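Protein pof8 (Schizosaccharomyces pombe, PDB 6TZN) binds the telomerase RNA ter1 and promotes its assembly with the catalytic subunit trt1, here seen as its C-terminal xRRM domain. Local coordinates at residues 29-34 with 74-79; 89-94 with 100-105. All blocks are in the same frame, centred on the assembly; numbering follows the deposited sequence.

Interaction 1: residues 29-34 with 74-79; sequences HSLLSY and NAFRTQ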
loop_
_atom_site.group_PDB
_atom_site.type_symbol
_atom_site.label_atom_id
_atom_site.label_comp_id
_atom_site.label_asym_id
_atom_site.label_seq_id
_atom_site.Cartn_x
_atom_site.Cartn_y
_atom_site.Cartn_z
ATOM N N HIS A 29 1.590 -5.772 5.287
ATOM C CA HIS A 29 1.984 -4.892 6.383
ATOM C C HIS A 29 3.503 -4.801 6.491
ATOM O O HIS A 29 4.069 -3.705 6.593
ATOM C CB HIS A 29 1.377 -5.392 7.697
ATOM C CG HIS A 29 1.608 -4.472 8.853
ATOM N ND1 HIS A 29 0.594 -3.736 9.427
ATOM C CD2 HIS A 29 2.731 -4.171 9.546
ATOM C CE1 HIS A 29 1.083 -3.023 10.427
ATOM N NE2 HIS A 29 2.379 -3.263 10.514
ATOM N N SER A 30 4.184 -5.948 6.456
ATOM C CA SER A 30 5.639 -5.951 6.557
ATOM C C SER A 30 6.279 -5.247 5.370
ATOM O O SER A 30 7.257 -4.504 5.534
ATOM C CB SER A 30 6.151 -7.387 6.650
ATOM O OG SER A 30 5.711 -7.983 7.854
ATOM N N LEU A 31 5.754 -5.484 4.165
ATOM C CA LEU A 31 6.291 -4.835 2.974
ATOM C C LEU A 31 6.135 -3.320 3.072
ATOM O O LEU A 31 7.082 -2.558 2.816
ATOM C CB LEU A 31 5.587 -5.382 1.733
ATOM C CG LEU A 31 6.068 -4.904 0.362
ATOM C CD1 LEU A 31 5.802 -5.985 -0.694
ATOM C CD2 LEU A 31 5.394 -3.599 -0.034
ATOM N N LEU A 32 4.939 -2.858 3.440
ATOM C CA LEU A 32 4.720 -1.422 3.584
ATOM C C LEU A 32 5.668 -0.825 4.616
ATOM O O LEU A 32 6.254 0.232 4.382
ATOM C CB LEU A 32 3.269 -1.164 3.980
ATOM C CG LEU A 32 2.218 -1.441 2.909
ATOM C CD1 LEU A 32 0.830 -1.283 3.497
ATOM C CD2 LEU A 32 2.390 -0.519 1.711
ATOM N N SER A 33 5.842 -1.490 5.760
ATOM C CA SER A 33 6.742 -0.977 6.788
ATOM C C SER A 33 8.184 -0.937 6.297
ATOM O O SER A 33 8.912 0.027 6.562
ATOM C CB SER A 33 6.628 -1.831 8.047
ATOM O OG SER A 33 5.285 -1.867 8.495
ATOM N N TYR A 34 8.612 -1.978 5.589
ATOM C CA TYR A 34 9.971 -2.039 5.067
ATOM C C TYR A 34 10.233 -0.886 4.105
ATOM O O TYR A 34 11.248 -0.184 4.214
ATOM C CB TYR A 34 10.166 -3.393 4.375
ATOM C CG TYR A 34 11.565 -3.638 3.874
ATOM C CD1 TYR A 34 11.982 -3.144 2.642
ATOM C CD2 TYR A 34 12.475 -4.356 4.638
ATOM C CE1 TYR A 34 13.271 -3.355 2.191
ATOM C CE2 TYR A 34 13.761 -4.581 4.191
ATOM C CZ TYR A 34 14.153 -4.075 2.970
ATOM O OH TYR A 34 15.431 -4.304 2.529
ATOM N N ASN A 74 5.014 8.633 -1.890
ATOM C CA ASN A 74 6.356 9.043 -2.295
ATOM C C ASN A 74 7.303 7.852 -2.341
ATOM O O ASN A 74 8.152 7.757 -3.235
ATOM C CB ASN A 74 6.890 10.106 -1.335
ATOM C CG ASN A 74 6.153 11.424 -1.459
ATOM O OD1 ASN A 74 5.512 11.692 -2.473
ATOM N ND2 ASN A 74 6.242 12.256 -0.423
ATOM N N ALA A 75 7.169 6.931 -1.384
ATOM C CA ALA A 75 8.068 5.784 -1.306
ATOM C C ALA A 75 7.974 4.916 -2.557
ATOM O O ALA A 75 8.997 4.536 -3.142
ATOM C CB ALA A 75 7.741 4.963 -0.061
ATOM N N PHE A 76 6.756 4.570 -2.977
ATOM C CA PHE A 76 6.626 3.716 -4.153
ATOM C C PHE A 76 6.892 4.454 -5.455
ATOM O O PHE A 76 7.247 3.815 -6.452
ATOM C CB PHE A 76 5.269 3.017 -4.179
ATOM C CG PHE A 76 5.154 1.918 -3.171
ATOM C CD1 PHE A 76 5.728 0.679 -3.412
ATOM C CD2 PHE A 76 4.505 2.136 -1.963
ATOM C CE1 PHE A 76 5.638 -0.332 -2.480
ATOM C CE2 PHE A 76 4.406 1.130 -1.025
ATOM C CZ PHE A 76 4.971 -0.113 -1.285
ATOM N N ARG A 77 6.752 5.781 -5.468
ATOM C CA ARG A 77 7.116 6.529 -6.665
ATOM C C ARG A 77 8.624 6.545 -6.865
ATOM O O ARG A 77 9.109 6.463 -7.999
ATOM C CB ARG A 77 6.580 7.957 -6.585
ATOM C CG ARG A 77 6.800 8.742 -7.867
ATOM C CD ARG A 77 6.456 10.211 -7.700
ATOM N NE ARG A 77 7.401 10.892 -6.821
ATOM C CZ ARG A 77 7.101 11.336 -5.605
ATOM N NH1 ARG A 77 5.876 11.169 -5.123
ATOM N NH2 ARG A 77 8.025 11.944 -4.874
ATOM N N THR A 78 9.384 6.626 -5.773
ATOM C CA THR A 78 10.826 6.775 -5.885
ATOM C C THR A 78 11.592 5.462 -5.764
ATOM O O THR A 78 12.738 5.397 -6.205
ATOM C CB THR A 78 11.346 7.808 -4.874
ATOM O OG1 THR A 78 11.047 7.385 -3.541
ATOM C CG2 THR A 78 10.693 9.163 -5.114
ATOM N N GLN A 79 10.986 4.413 -5.216
ATOM C CA GLN A 79 11.630 3.109 -5.079
ATOM C C GLN A 79 10.977 2.115 -6.036
ATOM O O GLN A 79 9.762 1.911 -5.984
ATOM C CB GLN A 79 11.499 2.592 -3.646
ATOM C CG GLN A 79 11.997 3.534 -2.552
ATOM C CD GLN A 79 11.713 2.985 -1.162
ATOM O OE1 GLN A 79 11.757 1.775 -0.948
ATOM N NE2 GLN A 79 11.416 3.868 -0.215
#
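The two helices that back the four-stranded antiparallel sheet of this RRM-type fold, 25-39 and 66-78, meet where Leu31 and Leu32 close on Phe76. The phenyl group reaches across from the end of helix 66-78 and offers its rim, not its faces, to both leucines. CD2 of Leu31 lies in the plane of the ring, 3.7 Å from Phe76 CZ. CD2 of Leu32 comes to the neighbouring corner, 3.8 Å from Phe76 CE2, its side chain crossing the phenylalanine at about a right angle. Two methyl groups from consecutive residues thus meet the far end of the ring side by side, at adjoining edge atoms. With chi1 at -176°, Leu31 turns its CG away from the backbone N, while Leu32 takes chi1 -70°, and these different turns bring both CD2 methyls to one ring. The ring also packs on Ala104 of strand 103-106. Ala75 touches Val35, and just past the helix end Gln79 NE2 gives a hydrogen bond to Val35 O, tying the two helices together. An alanine in place of Phe76 would probably leave both CD2 methyls without their partner and open a gap between the helices. Between the two segments the contact is wholly apolar and buried, so it rests on the fit of methyls against ring carbons; the three touching side chains carry no polar atom.

Interaction 2: residues 89-94 with 100-105; sequences IRAHRK and PFLIAE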
loop_
_atom_site.group_PDB
_atom_site.type_symbol
_atom_site.label_atom_id
_atom_site.label_comp_id
_atom_site.label_asym_id
_atom_site.label_seq_id
_atom_site.Cartn_x
_atom_site.Cartn_y
_atom_site.Cartn_z
ATOM N N ILE A 89 8.941 -9.589 1.349
ATOM C CA ILE A 89 8.796 -8.318 2.055
ATOM C C ILE A 89 9.642 -7.208 1.429
ATOM O O ILE A 89 9.198 -6.062 1.333
ATOM C CB ILE A 89 9.154 -8.508 3.546
ATOM C CG1 ILE A 89 8.152 -9.442 4.231
ATOM C CG2 ILE A 89 9.261 -7.152 4.253
ATOM C CD1 ILE A 89 8.633 -9.899 5.590
ATOM N N ARG A 90 10.880 -7.502 1.030
ATOM C CA ARG A 90 11.743 -6.426 0.561
ATOM C C ARG A 90 11.528 -6.102 -0.912
ATOM O O ARG A 90 11.799 -4.972 -1.332
ATOM C CB ARG A 90 13.205 -6.693 0.913
ATOM C CG ARG A 90 13.902 -7.730 0.105
ATOM C CD ARG A 90 15.238 -8.111 0.775
ATOM N NE ARG A 90 15.075 -9.270 1.649
ATOM C CZ ARG A 90 16.065 -9.903 2.272
ATOM N NH1 ARG A 90 17.319 -9.475 2.156
ATOM N NH2 ARG A 90 15.800 -10.972 3.018
ATOM N N ALA A 91 11.007 -7.049 -1.692
ATOM C CA ALA A 91 10.461 -6.759 -3.015
ATOM C C ALA A 91 11.482 -6.094 -3.949
ATOM O O ALA A 91 11.190 -5.111 -4.630
ATOM C CB ALA A 91 9.165 -5.944 -2.904
ATOM N N HIS A 92 12.678 -6.666 -4.020
ATOM C CA HIS A 92 13.660 -6.153 -4.970
ATOM C C HIS A 92 13.281 -6.565 -6.385
ATOM O O HIS A 92 12.971 -7.731 -6.645
ATOM C CB HIS A 92 15.051 -6.690 -4.645
ATOM C CG HIS A 92 15.622 -6.141 -3.381
ATOM N ND1 HIS A 92 16.792 -6.612 -2.829
ATOM C CD2 HIS A 92 15.170 -5.177 -2.546
ATOM C CE1 HIS A 92 17.049 -5.946 -1.715
ATOM N NE2 HIS A 92 16.078 -5.071 -1.521
ATOM N N ARG A 93 13.323 -5.609 -7.306
ATOM C CA ARG A 93 13.111 -5.936 -8.707
ATOM C C ARG A 93 14.245 -6.824 -9.199
ATOM O O ARG A 93 15.414 -6.608 -8.870
ATOM C CB ARG A 93 13.010 -4.649 -9.539
ATOM C CG ARG A 93 14.316 -3.872 -9.733
ATOM C CD ARG A 93 15.015 -4.257 -11.037
ATOM N NE ARG A 93 16.187 -3.430 -11.309
ATOM C CZ ARG A 93 17.422 -3.718 -10.907
ATOM N NH1 ARG A 93 17.656 -4.821 -10.206
ATOM N NH2 ARG A 93 18.426 -2.901 -11.205
ATOM N N LYS A 94 13.895 -7.848 -9.968
ATOM C CA LYS A 94 14.875 -8.756 -10.542
ATOM C C LYS A 94 14.927 -8.559 -12.050
ATOM O O LYS A 94 13.894 -8.352 -12.693
ATOM C CB LYS A 94 14.533 -10.213 -10.213
ATOM C CG LYS A 94 14.402 -10.495 -8.728
ATOM C CD LYS A 94 15.561 -9.893 -7.948
ATOM C CE LYS A 94 15.564 -10.364 -6.503
ATOM N NZ LYS A 94 15.051 -11.758 -6.366
ATOM N N PRO A 100 5.098 -6.841 -12.519
ATOM C CA PRO A 100 5.070 -5.380 -12.648
ATOM C C PRO A 100 5.521 -4.700 -11.363
ATOM O O PRO A 100 5.602 -5.315 -10.297
ATOM C CB PRO A 100 3.595 -5.078 -12.932
ATOM C CG PRO A 100 2.830 -6.272 -12.405
ATOM C CD PRO A 100 3.797 -7.386 -12.098
ATOM N N PHE A 101 5.841 -3.410 -11.486
ATOM C CA PHE A 101 6.252 -2.636 -10.320
ATOM C C PHE A 101 5.063 -2.318 -9.418
ATOM O O PHE A 101 3.976 -1.972 -9.887
ATOM C CB PHE A 101 6.916 -1.324 -10.746
ATOM C CG PHE A 101 8.271 -1.495 -11.366
ATOM C CD1 PHE A 101 9.358 -1.878 -10.599
ATOM C CD2 PHE A 101 8.461 -1.257 -12.716
ATOM C CE1 PHE A 101 10.610 -2.028 -11.171
ATOM C CE2 PHE A 101 9.710 -1.408 -13.294
ATOM C CZ PHE A 101 10.783 -1.790 -12.521
ATOM N N LEU A 102 5.281 -2.432 -8.112
ATOM C CA LEU A 102 4.304 -1.960 -7.142
ATOM C C LEU A 102 4.040 -0.464 -7.325
ATOM O O LEU A 102 4.966 0.337 -7.506
ATOM C CB LEU A 102 4.818 -2.230 -5.728
ATOM C CG LEU A 102 4.805 -3.716 -5.345
ATOM C CD1 LEU A 102 5.773 -3.997 -4.219
ATOM C CD2 LEU A 102 3.393 -4.133 -4.951
ATOM N N ILE A 103 2.762 -0.091 -7.253
ATOM C CA ILE A 103 2.293 1.277 -7.434
ATOM C C ILE A 103 1.400 1.628 -6.253
ATOM O O ILE A 103 0.618 0.791 -5.790
ATOM C CB ILE A 103 1.483 1.396 -8.743
ATOM C CG1 ILE A 103 2.394 1.219 -9.957
ATOM C CG2 ILE A 103 0.711 2.726 -8.806
ATOM C CD1 ILE A 103 1.643 1.167 -11.259
ATOM N N ALA A 104 1.510 2.859 -5.760
ATOM C CA ALA A 104 0.609 3.368 -4.733
ATOM C C ALA A 104 -0.033 4.657 -5.226
ATOM O O ALA A 104 0.663 5.546 -5.730
ATOM C CB ALA A 104 1.332 3.601 -3.401
ATOM N N GLU A 105 -1.349 4.758 -5.074
ATOM C CA GLU A 105 -2.114 5.919 -5.516
ATOM C C GLU A 105 -3.032 6.382 -4.395
ATOM O O GLU A 105 -3.676 5.563 -3.732
ATOM C CB GLU A 105 -2.992 5.580 -6.732
ATOM C CG GLU A 105 -2.291 4.847 -7.861
ATOM C CD GLU A 105 -3.249 4.408 -8.954
ATOM O OE1 GLU A 105 -2.806 4.289 -10.117
ATOM O OE2 GLU A 105 -4.443 4.181 -8.654
#
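Apolar packing comes first: CB of Ala91 meets CD1 of Leu102 at 4.1 Å, joining the long loop after the second helix of the RRM fold, 66-78, to the approach of strand 103-106, the fourth strand, which lies at an edge of the sheet. Both side chains leave their backbones toward the opposite segment, and this pair is buried. Leu102 also reaches Phe76, while Ala91 leans on Leu31, so the pair extends the hydrophobic layer behind the sheet. The second contact is between an aliphatic carbon and an aromatic ring. CB of Arg93 approaches Phe101 CE1 at 3.9 Å, coming obliquely to the ring. The bend of the arginine at chi2 (94°) helps carry its guanidinium away from the phenyl group, leaving the base of the side chain to do the touching. Arg93 NE makes a long, weak ion pair with Glu80 OE2, and Phe101 packs on the same glutamate. Backbone bonding runs through a third piece of chain: Ala91 pairs with Lys82 and Leu102 with Arg81, consistent with 81-82 bridging the two segments, whose Ala91 CA and Leu102 CA stand 8.8 Å apart. At Ala91 the backbone takes the left-handed helical conformation (phi 57°, psi 48°), and its N bonds to Asp88 OD1. Direct contact across the segments therefore combines a sheltered methyl pair with a more exposed ring and alkyl pair, while backbone bonding goes through 81-82.

How the interactions relate
Interaction 1 belongs to the buried layer between helices 25-39 and 66-78, whereas interaction 2 runs from that layer out to the surface, with two of its four touching residues buried and two exposed. Their centres are about 8 Å apart, and they share a boundary: Leu31 CG packs on Ile89 O at 3.5 Å, and Tyr34 CZ on Arg90 CB at 3.5 Å. Helix 25-39 therefore serves both, facing the other helix in 29-34 and also receiving the loop 89-94. The chemistry follows the depth: methyls and a phenyl rim inside, then an arginine's aliphatic base beside an exposed ring outside. Interaction 1 uses the end of helix 66-78, interaction 2 the long loop that follows it and leads to strand 103-106.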